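Local coordinates for cellulose 1,4-beta-cellobiosidase (Thermobifida fusca, PDB 4JJJ), which probably hydrolyses cellulose to cellobiose as a family 48 glycoside hydrolase, this chain being the catalytic part of a longer secreted protein that also has a carbohydrate-binding module, at residues E8-K12 / R536-I541; Y265-Y271 / R316-S320; F272-G276 / D291-Y295. The protein carries 1 engineered substitution. All coordinates share one frame; numbering follows the deposited sequence. Where two conformers were deposited one is given.

Interactions 2 and 3 adjoin. Their centres lie about 9 Å apart, and both draw on the long loop region between helix 250-263 and strand 302-306. Residues 265-271 run straight on into 272-276, and 291-295 folds back against both. His294 N lies 2.8 Å from Met267 O, and Ser292 O lies 3.0 Å from Asp269 N. Interaction 2 reaches the bound glucose chain directly. Its Ala266 side chain is about 9 Å from that of Asn224, the engineered residue at the predicted nucleophile position. The side chain of Phe272 in interaction 3 is about 9 Å from a bound glucose. Interaction 1 sits across the chain's centre, about 40 Å from interaction 2, centre to centre.

Interaction 1 of 3, residues E8-K12 / R536-I541; sequences EQYEK and RDSIGI. With ZN (zinc ion), chain P.
Lys12 reaches from helix 2-14 into the loop 536-541 and ends among backbone carbonyls. Its NZ donates to Asp537 O at 2.8 Å, coming in almost in line with the C=O bond (165°). A second, weak bond runs from NZ to Gly540 O at 3.3 Å. Extended beyond CG, the chain lays its methylenes along the loop, with CB near Ile539 O and CG near Ser538 O. The loop is also tied within itself. Asp537 N donates to Gly540 O, and Asp537 OD1 accepts weak bonds from the backbone N of Ile539 and of Gly540. The other oxygen, Asp537 OD2, is taken by His618. An alanine in place of Lys12 would probably leave Asp537 O without its ammonium donor, Gly540 O with Asp537 N alone of the donors described, and a gap along the loop.

Glu8 makes the one salt bridge across the contact. Its OE1 uses the syn lone pair to accept from Arg536 NH1 at 3.1 Å, with an N-H...O angle of 154°. That oxygen lies in the guanidinium plane, but the carboxylate is turned 80° against it. Arg536 NE is satisfied separately by Leu533 O. Gln9 extends the contact with OE1, which rests 3.5 Å from Gly540 CA. Its NE2 donates to Gln623 OE1, and NE2 of the same Gln623 bonds Ile541 O.

Glu11 faces elsewhere: its OE2 binds the zinc ion at 1.9 Å, and Asp15 is the other protein ligand. The contact thus joins the first helix of the family 48 module to the loop that follows helix 519-533. The lysine charge is met mainly by carbonyl dipoles, which would probably stabilise it, while the carboxylate pairs with the arginine at the more exposed margin.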
loop_
_atom_site.group_PDB
_atom_site.type_symbol
_atom_site.label_atom_id
_atom_site.label_comp_id
_atom_site.label_asym_id
_atom_site.label_seq_id
_atom_site.Cartn_x
_atom_site.Cartn_y
_atom_site.Cartn_z
ATOM N N GLU A 8 4.813 -6.714 25.927
ATOM C CA GLU A 8 3.403 -6.966 26.291
ATOM C C GLU A 8 2.522 -6.931 25.037
ATOM O O GLU A 8 1.674 -7.791 24.831
ATOM C CB GLU A 8 2.931 -5.990 27.328
ATOM C CG GLU A 8 1.460 -6.041 27.570
ATOM C CD GLU A 8 1.041 -5.103 28.615
ATOM O OE1 GLU A 8 1.330 -3.841 28.562
ATOM O OE2 GLU A 8 0.241 -5.711 29.475
ATOM N N GLN A 9 2.685 -5.861 24.273
ATOM C CA GLN A 9 1.931 -5.714 23.020
ATOM C C GLN A 9 2.262 -6.823 22.031
ATOM O O GLN A 9 1.358 -7.408 21.401
ATOM C CB GLN A 9 2.253 -4.302 22.466
ATOM C CG GLN A 9 1.551 -3.941 21.160
ATOM C CD GLN A 9 0.058 -3.758 21.237
ATOM O OE1 GLN A 9 -0.610 -3.935 22.283
ATOM N NE2 GLN A 9 -0.517 -3.386 20.091
ATOM N N TYR A 10 3.570 -7.140 21.817
ATOM C CA TYR A 10 4.019 -8.232 21.014
ATOM C C TYR A 10 3.277 -9.507 21.412
ATOM O O TYR A 10 2.781 -10.264 20.581
ATOM C CB TYR A 10 5.527 -8.363 21.134
ATOM C CG TYR A 10 6.113 -9.519 20.387
ATOM C CD1 TYR A 10 6.175 -10.769 20.989
ATOM C CD2 TYR A 10 6.528 -9.427 19.055
ATOM C CE1 TYR A 10 6.659 -11.870 20.305
ATOM C CE2 TYR A 10 6.982 -10.492 18.374
ATOM C CZ TYR A 10 7.086 -11.760 18.946
ATOM O OH TYR A 10 7.602 -12.833 18.245
ATOM N N GLU A 11 3.282 -9.822 22.728
ATOM C CA GLU A 11 2.634 -11.034 23.217
ATOM C C GLU A 11 1.177 -11.106 22.903
ATOM O O GLU A 11 0.679 -12.132 22.492
ATOM C CB GLU A 11 2.928 -11.206 24.735
ATOM C CG GLU A 11 2.630 -12.617 25.272
ATOM C CD GLU A 11 1.149 -12.911 25.476
ATOM O OE1 GLU A 11 0.289 -12.018 25.642
ATOM O OE2 GLU A 11 0.853 -14.132 25.469
ATOM N N LYS A 12 0.490 -10.008 23.027
ATOM C CA LYS A 12 -0.927 -9.949 22.611
ATOM C C LYS A 12 -1.172 -10.277 21.129
ATOM O O LYS A 12 -2.021 -11.000 20.758
ATOM C CB LYS A 12 -1.514 -8.575 22.948
ATOM C CG LYS A 12 -1.769 -8.274 24.432
ATOM C CD LYS A 12 -2.101 -6.810 24.684
ATOM C CE LYS A 12 -2.304 -6.390 26.108
ATOM N NZ LYS A 12 -2.660 -4.983 26.235
ATOM N N ARG A 536 -4.952 0.512 26.532
ATOM C CA ARG A 536 -4.735 -0.937 26.479
ATOM C C ARG A 536 -6.032 -1.719 26.745
ATOM O O ARG A 536 -6.833 -1.304 27.595
ATOM C CB ARG A 536 -3.662 -1.344 27.505
ATOM C CG ARG A 536 -2.266 -1.021 27.022
ATOM C CD ARG A 536 -1.213 -1.407 28.020
ATOM N NE ARG A 536 -1.168 -0.399 28.961
ATOM C CZ ARG A 536 -0.332 -0.393 30.016
ATOM N NH1 ARG A 536 0.473 -1.417 30.224
ATOM N NH2 ARG A 536 -0.364 0.632 30.844
ATOM N N ASP A 537 -6.262 -2.778 26.002
ATOM C CA ASP A 537 -7.280 -3.763 26.258
ATOM C C ASP A 537 -6.675 -5.164 26.187
ATOM O O ASP A 537 -5.423 -5.331 26.161
ATOM C CB ASP A 537 -8.440 -3.498 25.323
ATOM C CG ASP A 537 -8.113 -3.814 23.866
ATOM O OD1 ASP A 537 -7.239 -4.658 23.563
ATOM O OD2 ASP A 537 -8.884 -3.285 23.025
ATOM N N SER A 538 -7.499 -6.181 26.290
ATOM C CA SER A 538 -6.951 -7.521 26.471
ATOM C C SER A 538 -6.111 -7.995 25.269
ATOM O O SER A 538 -5.159 -8.706 25.432
ATOM C CB SER A 538 -8.088 -8.513 26.788
ATOM O OG SER A 538 -9.074 -8.587 25.718
ATOM N N ILE A 539 -6.440 -7.538 24.072
ATOM C CA ILE A 539 -5.757 -8.006 22.870
ATOM C C ILE A 539 -4.894 -6.977 22.165
ATOM O O ILE A 539 -4.334 -7.294 21.129
ATOM C CB ILE A 539 -6.727 -8.641 21.898
ATOM C CG1 ILE A 539 -7.680 -7.649 21.297
ATOM C CG2 ILE A 539 -7.475 -9.800 22.604
ATOM C CD1 ILE A 539 -8.462 -8.209 20.114
ATOM N N GLY A 540 -4.869 -5.739 22.694
ATOM C CA GLY A 540 -4.006 -4.725 22.095
ATOM C C GLY A 540 -4.195 -3.432 22.703
ATOM O O GLY A 540 -4.296 -3.329 23.938
ATOM N N ILE A 541 -4.259 -2.385 21.907
ATOM C CA ILE A 541 -4.569 -0.997 22.303
ATOM C C ILE A 541 -5.600 -0.486 21.277
ATOM O O ILE A 541 -5.352 -0.602 20.088
ATOM C CB ILE A 541 -3.277 -0.175 22.314
ATOM C CG1 ILE A 541 -2.491 -0.419 23.568
ATOM C CG2 ILE A 541 -3.520 1.276 22.130
ATOM C CD1 ILE A 541 -1.007 -0.032 23.529
HETATM ZN ZN ZN P . -0.795 -14.908 26.086
#

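Interaction 2 of 3, residues Y265-Y271 / R316-S320. With BGC (beta-D-glucopyranose), chain D; BGC (beta-D-glucopyranose), chain B.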
loop_
_atom_site.group_PDB
_atom_site.type_symbol
_atom_site.label_atom_id
_atom_site.label_comp_id
_atom_site.label_asym_id
_atom_site.label_seq_id
_atom_site.Cartn_x
_atom_site.Cartn_y
_atom_site.Cartn_z
ATOM N N TYR A 265 10.225 -2.242 -10.943
ATOM C CA TYR A 265 9.058 -2.147 -11.870
ATOM C C TYR A 265 8.143 -0.992 -11.474
ATOM O O TYR A 265 7.537 -0.344 -12.352
ATOM C CB TYR A 265 8.240 -3.465 -11.891
ATOM C CG TYR A 265 8.721 -4.365 -12.954
ATOM C CD1 TYR A 265 8.449 -4.106 -14.296
ATOM C CD2 TYR A 265 9.443 -5.476 -12.615
ATOM C CE1 TYR A 265 8.894 -4.957 -15.306
ATOM C CE2 TYR A 265 9.942 -6.326 -13.593
ATOM C CZ TYR A 265 9.636 -6.106 -14.945
ATOM O OH TYR A 265 10.149 -6.898 -15.980
ATOM N N ALA A 266 8.031 -0.635 -10.166
ATOM C CA ALA A 266 7.221 0.487 -9.732
ATOM C C ALA A 266 7.746 1.860 -10.223
ATOM O O ALA A 266 7.012 2.823 -10.137
ATOM C CB ALA A 266 7.102 0.469 -8.203
ATOM N N MET A 267 9.002 1.886 -10.698
ATOM C CA MET A 267 9.672 3.101 -11.113
ATOM C C MET A 267 9.382 3.520 -12.535
ATOM O O MET A 267 9.887 4.570 -12.993
ATOM C CB MET A 267 11.155 2.930 -10.921
ATOM C CG MET A 267 11.618 2.821 -9.489
ATOM S SD MET A 267 13.414 2.751 -9.463
ATOM C CE MET A 267 13.747 2.298 -7.793
ATOM N N PHE A 268 8.593 2.682 -13.233
ATOM C CA PHE A 268 8.356 2.851 -14.692
ATOM C C PHE A 268 6.949 3.286 -15.002
ATOM O O PHE A 268 6.001 2.822 -14.367
ATOM C CB PHE A 268 8.760 1.608 -15.460
ATOM C CG PHE A 268 10.201 1.436 -15.491
ATOM C CD1 PHE A 268 10.840 0.895 -14.379
ATOM C CD2 PHE A 268 10.981 1.874 -16.551
ATOM C CE1 PHE A 268 12.217 0.781 -14.339
ATOM C CE2 PHE A 268 12.355 1.746 -16.519
ATOM C CZ PHE A 268 12.996 1.199 -15.415
ATOM N N ASP A 269 6.790 4.060 -16.065
ATOM C CA ASP A 269 5.454 4.359 -16.594
ATOM C C ASP A 269 4.676 3.035 -16.837
ATOM O O ASP A 269 5.269 2.027 -17.217
ATOM C CB ASP A 269 5.612 5.122 -17.927
ATOM C CG ASP A 269 4.285 5.509 -18.532
ATOM O OD1 ASP A 269 3.733 6.555 -18.103
ATOM O OD2 ASP A 269 3.830 4.771 -19.423
ATOM N N LYS A 270 3.352 3.097 -16.707
ATOM C CA LYS A 270 2.539 1.933 -16.834
ATOM C C LYS A 270 2.883 1.144 -18.100
ATOM O O LYS A 270 2.995 -0.071 -18.063
ATOM C CB LYS A 270 1.105 2.313 -16.805
ATOM C CG LYS A 270 0.097 1.209 -16.711
ATOM C CD LYS A 270 -1.370 1.678 -16.759
ATOM C CE LYS A 270 -2.335 0.511 -16.703
ATOM N NZ LYS A 270 -3.717 1.019 -16.701
ATOM N N TYR A 271 2.889 1.859 -19.237
ATOM C CA TYR A 271 3.145 1.218 -20.501
ATOM C C TYR A 271 4.519 1.599 -21.067
ATOM O O TYR A 271 4.752 1.578 -22.307
ATOM C CB TYR A 271 2.023 1.529 -21.497
ATOM C CG TYR A 271 0.736 0.856 -21.137
ATOM C CD1 TYR A 271 0.583 -0.495 -21.335
ATOM C CD2 TYR A 271 -0.321 1.615 -20.540
ATOM C CE1 TYR A 271 -0.624 -1.146 -20.935
ATOM C CE2 TYR A 271 -1.502 0.978 -20.146
ATOM C CZ TYR A 271 -1.605 -0.403 -20.351
ATOM O OH TYR A 271 -2.841 -0.973 -19.965
ATOM N N ARG A 316 3.443 -7.303 -18.545
ATOM C CA ARG A 316 3.895 -6.557 -17.329
ATOM C C ARG A 316 3.627 -5.112 -17.554
ATOM O O ARG A 316 3.785 -4.570 -18.699
ATOM C CB ARG A 316 5.378 -6.736 -17.040
ATOM C CG ARG A 316 5.756 -8.186 -16.759
ATOM C CD ARG A 316 7.215 -8.420 -16.463
ATOM N NE ARG A 316 7.391 -9.857 -16.335
ATOM C CZ ARG A 316 8.527 -10.498 -16.098
ATOM N NH1 ARG A 316 9.691 -9.873 -15.934
ATOM N NH2 ARG A 316 8.508 -11.815 -16.010
ATOM N N ILE A 317 3.270 -4.411 -16.443
ATOM C CA ILE A 317 3.068 -2.958 -16.447
ATOM C C ILE A 317 3.737 -2.399 -15.221
ATOM O O ILE A 317 3.721 -3.072 -14.181
ATOM C CB ILE A 317 1.630 -2.509 -16.556
ATOM C CG1 ILE A 317 0.757 -3.070 -15.367
ATOM C CG2 ILE A 317 0.980 -2.960 -17.912
ATOM C CD1 ILE A 317 -0.746 -2.821 -15.418
ATOM N N GLY A 318 4.260 -1.179 -15.322
ATOM C CA GLY A 318 4.565 -0.316 -14.173
ATOM C C GLY A 318 3.339 0.398 -13.816
ATOM O O GLY A 318 2.231 -0.064 -13.977
ATOM N N SER A 319 3.488 1.632 -13.287
ATOM C CA SER A 319 2.369 2.521 -13.097
ATOM C C SER A 319 2.846 3.949 -13.161
ATOM O O SER A 319 3.981 4.225 -12.771
ATOM C CB SER A 319 1.458 2.178 -11.946
ATOM O OG SER A 319 1.897 2.790 -10.795
ATOM N N SER A 320 2.010 4.858 -13.613
ATOM C CA SER A 320 2.452 6.179 -13.996
ATOM C C SER A 320 2.316 7.269 -12.924
ATOM O O SER A 320 2.926 8.350 -13.077
ATOM C CB SER A 320 1.624 6.651 -15.193
ATOM O OG SER A 320 1.841 5.764 -16.297
HETATM C C2 BGC D . -4.361 -1.821 -14.078
HETATM C C3 BGC D . -4.796 -2.535 -15.341
HETATM C C4 BGC D . -4.546 -4.031 -15.277
HETATM C C5 BGC D . -5.070 -4.628 -13.998
HETATM C C6 BGC D . -4.718 -6.046 -13.744
HETATM C C1 BGC D . -4.995 -2.534 -12.858
HETATM O O2 BGC D . -4.675 -0.434 -14.079
HETATM O O3 BGC D . -4.104 -1.966 -16.485
HETATM O O4 BGC D . -5.291 -4.589 -16.412
HETATM O O5 BGC D . -4.570 -3.887 -12.842
HETATM O O6 BGC D . -5.344 -6.550 -12.579
HETATM C C2 BGC B . -5.584 -6.292 -17.912
HETATM C C3 BGC B . -4.853 -7.235 -18.859
HETATM C C4 BGC B . -3.923 -6.426 -19.800
HETATM C C5 BGC B . -3.011 -5.537 -18.952
HETATM C C6 BGC B . -2.157 -4.566 -19.836
HETATM C C1 BGC B . -4.552 -5.485 -17.128
HETATM O O2 BGC B . -6.330 -7.105 -17.027
HETATM O O3 BGC B . -5.858 -7.936 -19.628
HETATM O O4 BGC B . -3.056 -7.297 -20.526
HETATM O O5 BGC B . -3.828 -4.720 -18.104
HETATM O O6 BGC B . -2.964 -3.615 -20.530
HETATM O O HOH W 1 3.570 -2.124 -20.108
#
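Tyr265 overlaps Arg316 at its hydroxyl end, where CZ lies 3.7 Å from Arg316 CD. Arg316 NH1 donates to Tyr265 OH at 3.0 Å, almost straight at 170°. The hydroxyl lies in the guanidinium plane, while ring and guanidinium are turned 80° apart. Tyr265 OH also bonds Asp128, and Arg316 NH2 is held by Asn94. Further along, Ser320 OG donates to Asp269 OD1 at 2.7 Å, from well above the carboxylate plane. The same OG accepts from Lys270 N at 3.1 Å. With CG anti to the backbone N (chi1 -178°), Asp269 also turns OD2 to Tyr271 N, which makes an Asx turn.

This is part of the wall of the glycan pocket of the family 48 (α/α)6 domain, where the loop packs on the end of strand 314-317. Gly318 fits where a CB would clash with Phe268 O. A water joins Lys270 O to Arg316 O.

The extended Lys270 chain runs beside Ile317, both pointing the same way. Lys270 NZ donates to O2 of the chain D glucose at 3.1 Å and weakly to its O3, and it forms a salt bridge with Glu108. Ile317 CD1 rests 3.6 Å from that O3. Tyr271 lies along the other branch of Ile317, with CE1 near CG2. Its OH donates to O6 of the chain B glucose at 2.7 Å, with the sugar oxygen at the ring edge.

Interaction 3 of 3, residues F272-G276 / D291-Y295; sequences FKKIG and DSAHY
The Phe272 ring meets Ser292 at its edge, where Ser292 OG lies close to the ring plane, 3.8 Å from CD1. The His294 ring is likewise approached at its edge, by Ile275 CD1. That methyl also rests 3.9 Å from His294 CB, and the two side chains cross at a slant. Within 291-295, the Tyr295 ring has Ala293 CB over one face, offset toward the rim. The imidazole of His294 is fixed from outside the contact: NE2 bonds Ser319 O, and ND1 is paired with Leu296 N.

Ile275 buries more than any other residue here. CG1 lies anti to the carbonyl carbon (chi1 -54°), and this turns it to Ala293 O at 3.5 Å. CD1 goes on to Ser292 O. The one direct hydrogen bond between the segments is from Ile275 N to Asp291 O, 2.9 Å long and nearly straight at 174°. A water adds a second link, donating to both Ile275 O and Asp291 O. Ser292 CB packs against Lys273 O, at 3.1 Å.

Lys274 reaches across Asp291 at about a right angle. NZ and Asp291 OD2 form only a long salt bridge of 3.8 Å, and a second water lies between them, donating to OD2 and weakly accepting from NZ. Asp291 OD1 is held by Gln288 N.

Neither segment is helix or strand. The contact closes an irregular 272-295 excursion, which also contains the Cys278-Cys284 disulfide, in the long loop between helix 250-263 and strand 302-306 of the family 48 domain.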
loop_
_atom_site.group_PDB
_atom_site.type_symbol
_atom_site.label_atom_id
_atom_site.label_comp_id
_atom_site.label_asym_id
_atom_site.label_seq_id
_atom_site.Cartn_x
_atom_site.Cartn_y
_atom_site.Cartn_z
ATOM N N PHE A 272 5.474 1.821 -20.192
ATOM C CA PHE A 272 6.836 2.117 -20.504
ATOM C C PHE A 272 6.938 3.276 -21.530
ATOM O O PHE A 272 7.821 3.243 -22.359
ATOM C CB PHE A 272 7.576 0.837 -20.967
ATOM C CG PHE A 272 7.696 -0.210 -19.873
ATOM C CD1 PHE A 272 8.723 -0.135 -18.939
ATOM C CD2 PHE A 272 6.743 -1.251 -19.772
ATOM C CE1 PHE A 272 8.707 -1.067 -17.900
ATOM C CE2 PHE A 272 6.784 -2.189 -18.753
ATOM C CZ PHE A 272 7.762 -2.051 -17.785
ATOM N N LYS A 273 6.040 4.225 -21.429
ATOM C CA LYS A 273 6.204 5.458 -22.228
ATOM C C LYS A 273 7.341 6.259 -21.739
ATOM O O LYS A 273 7.693 6.306 -20.549
ATOM C CB LYS A 273 5.018 6.325 -22.098
ATOM C CG LYS A 273 3.715 5.789 -22.577
ATOM C CD LYS A 273 3.548 5.706 -24.039
ATOM C CE LYS A 273 2.081 5.935 -24.448
ATOM N NZ LYS A 273 2.087 5.830 -25.942
ATOM N N LYS A 274 7.916 7.046 -22.639
ATOM C CA LYS A 274 8.901 7.983 -22.196
ATOM C C LYS A 274 8.286 8.963 -21.199
ATOM O O LYS A 274 7.170 9.504 -21.388
ATOM C CB LYS A 274 9.365 8.804 -23.383
ATOM C CG LYS A 274 10.443 9.856 -23.112
ATOM C CD LYS A 274 10.823 10.508 -24.466
ATOM C CE LYS A 274 11.910 11.547 -24.314
ATOM N NZ LYS A 274 13.267 10.953 -24.134
ATOM N N ILE A 275 9.018 9.228 -20.132
ATOM C CA ILE A 275 8.549 10.210 -19.166
ATOM C C ILE A 275 8.663 11.627 -19.614
ATOM O O ILE A 275 9.717 12.062 -20.145
ATOM C CB ILE A 275 9.305 10.107 -17.825
ATOM C CG1 ILE A 275 9.252 8.686 -17.268
ATOM C CG2 ILE A 275 8.806 11.209 -16.885
ATOM C CD1 ILE A 275 7.883 8.225 -16.856
ATOM N N GLY A 276 7.589 12.365 -19.471
ATOM C CA GLY A 276 7.647 13.811 -19.555
ATOM C C GLY A 276 6.798 14.343 -20.683
ATOM O O GLY A 276 6.965 13.934 -21.800
ATOM N N ASP A 291 14.362 5.595 -20.329
ATOM C CA ASP A 291 13.728 6.882 -20.456
ATOM C C ASP A 291 12.237 6.872 -20.027
ATOM O O ASP A 291 11.622 7.913 -19.883
ATOM C CB ASP A 291 13.898 7.519 -21.832
ATOM C CG ASP A 291 13.186 6.846 -22.901
ATOM O OD1 ASP A 291 12.349 5.961 -22.692
ATOM O OD2 ASP A 291 13.528 7.198 -24.124
ATOM N N SER A 292 11.733 5.653 -19.771
ATOM C CA SER A 292 10.396 5.411 -19.232
ATOM C C SER A 292 10.429 5.327 -17.673
ATOM O O SER A 292 9.380 5.061 -17.084
ATOM C CB SER A 292 9.792 4.123 -19.773
ATOM O OG SER A 292 10.660 3.019 -19.572
ATOM N N ALA A 293 11.590 5.554 -17.050
ATOM C CA ALA A 293 11.648 5.583 -15.595
ATOM C C ALA A 293 11.412 6.948 -15.020
ATOM O O ALA A 293 12.122 7.884 -15.355
ATOM C CB ALA A 293 12.963 5.010 -15.130
ATOM N N HIS A 294 10.441 7.051 -14.089
ATOM C CA HIS A 294 10.196 8.240 -13.239
ATOM C C HIS A 294 10.951 8.119 -11.913
ATOM O O HIS A 294 11.127 9.110 -11.240
ATOM C CB HIS A 294 8.723 8.511 -13.052
ATOM C CG HIS A 294 7.939 7.344 -12.581
ATOM N ND1 HIS A 294 8.168 6.755 -11.344
ATOM C CD2 HIS A 294 6.979 6.621 -13.185
ATOM C CE1 HIS A 294 7.315 5.749 -11.214
ATOM N NE2 HIS A 294 6.581 5.646 -12.312
ATOM N N TYR A 295 11.419 6.887 -11.598
ATOM C CA TYR A 295 12.281 6.718 -10.420
ATOM C C TYR A 295 11.603 7.023 -9.125
ATOM O O TYR A 295 12.300 7.201 -8.095
ATOM C CB TYR A 295 13.576 7.519 -10.577
ATOM C CG TYR A 295 14.475 6.986 -11.667
ATOM C CD1 TYR A 295 15.140 5.780 -11.546
ATOM C CD2 TYR A 295 14.647 7.754 -12.811
ATOM C CE1 TYR A 295 16.008 5.360 -12.559
ATOM C CE2 TYR A 295 15.449 7.344 -13.828
ATOM C CZ TYR A 295 16.181 6.205 -13.675
ATOM O OH TYR A 295 17.062 5.700 -14.675
HETATM O O HOH W 2 15.299 8.894 -24.666
HETATM O O HOH W 3 12.206 10.620 -19.960
#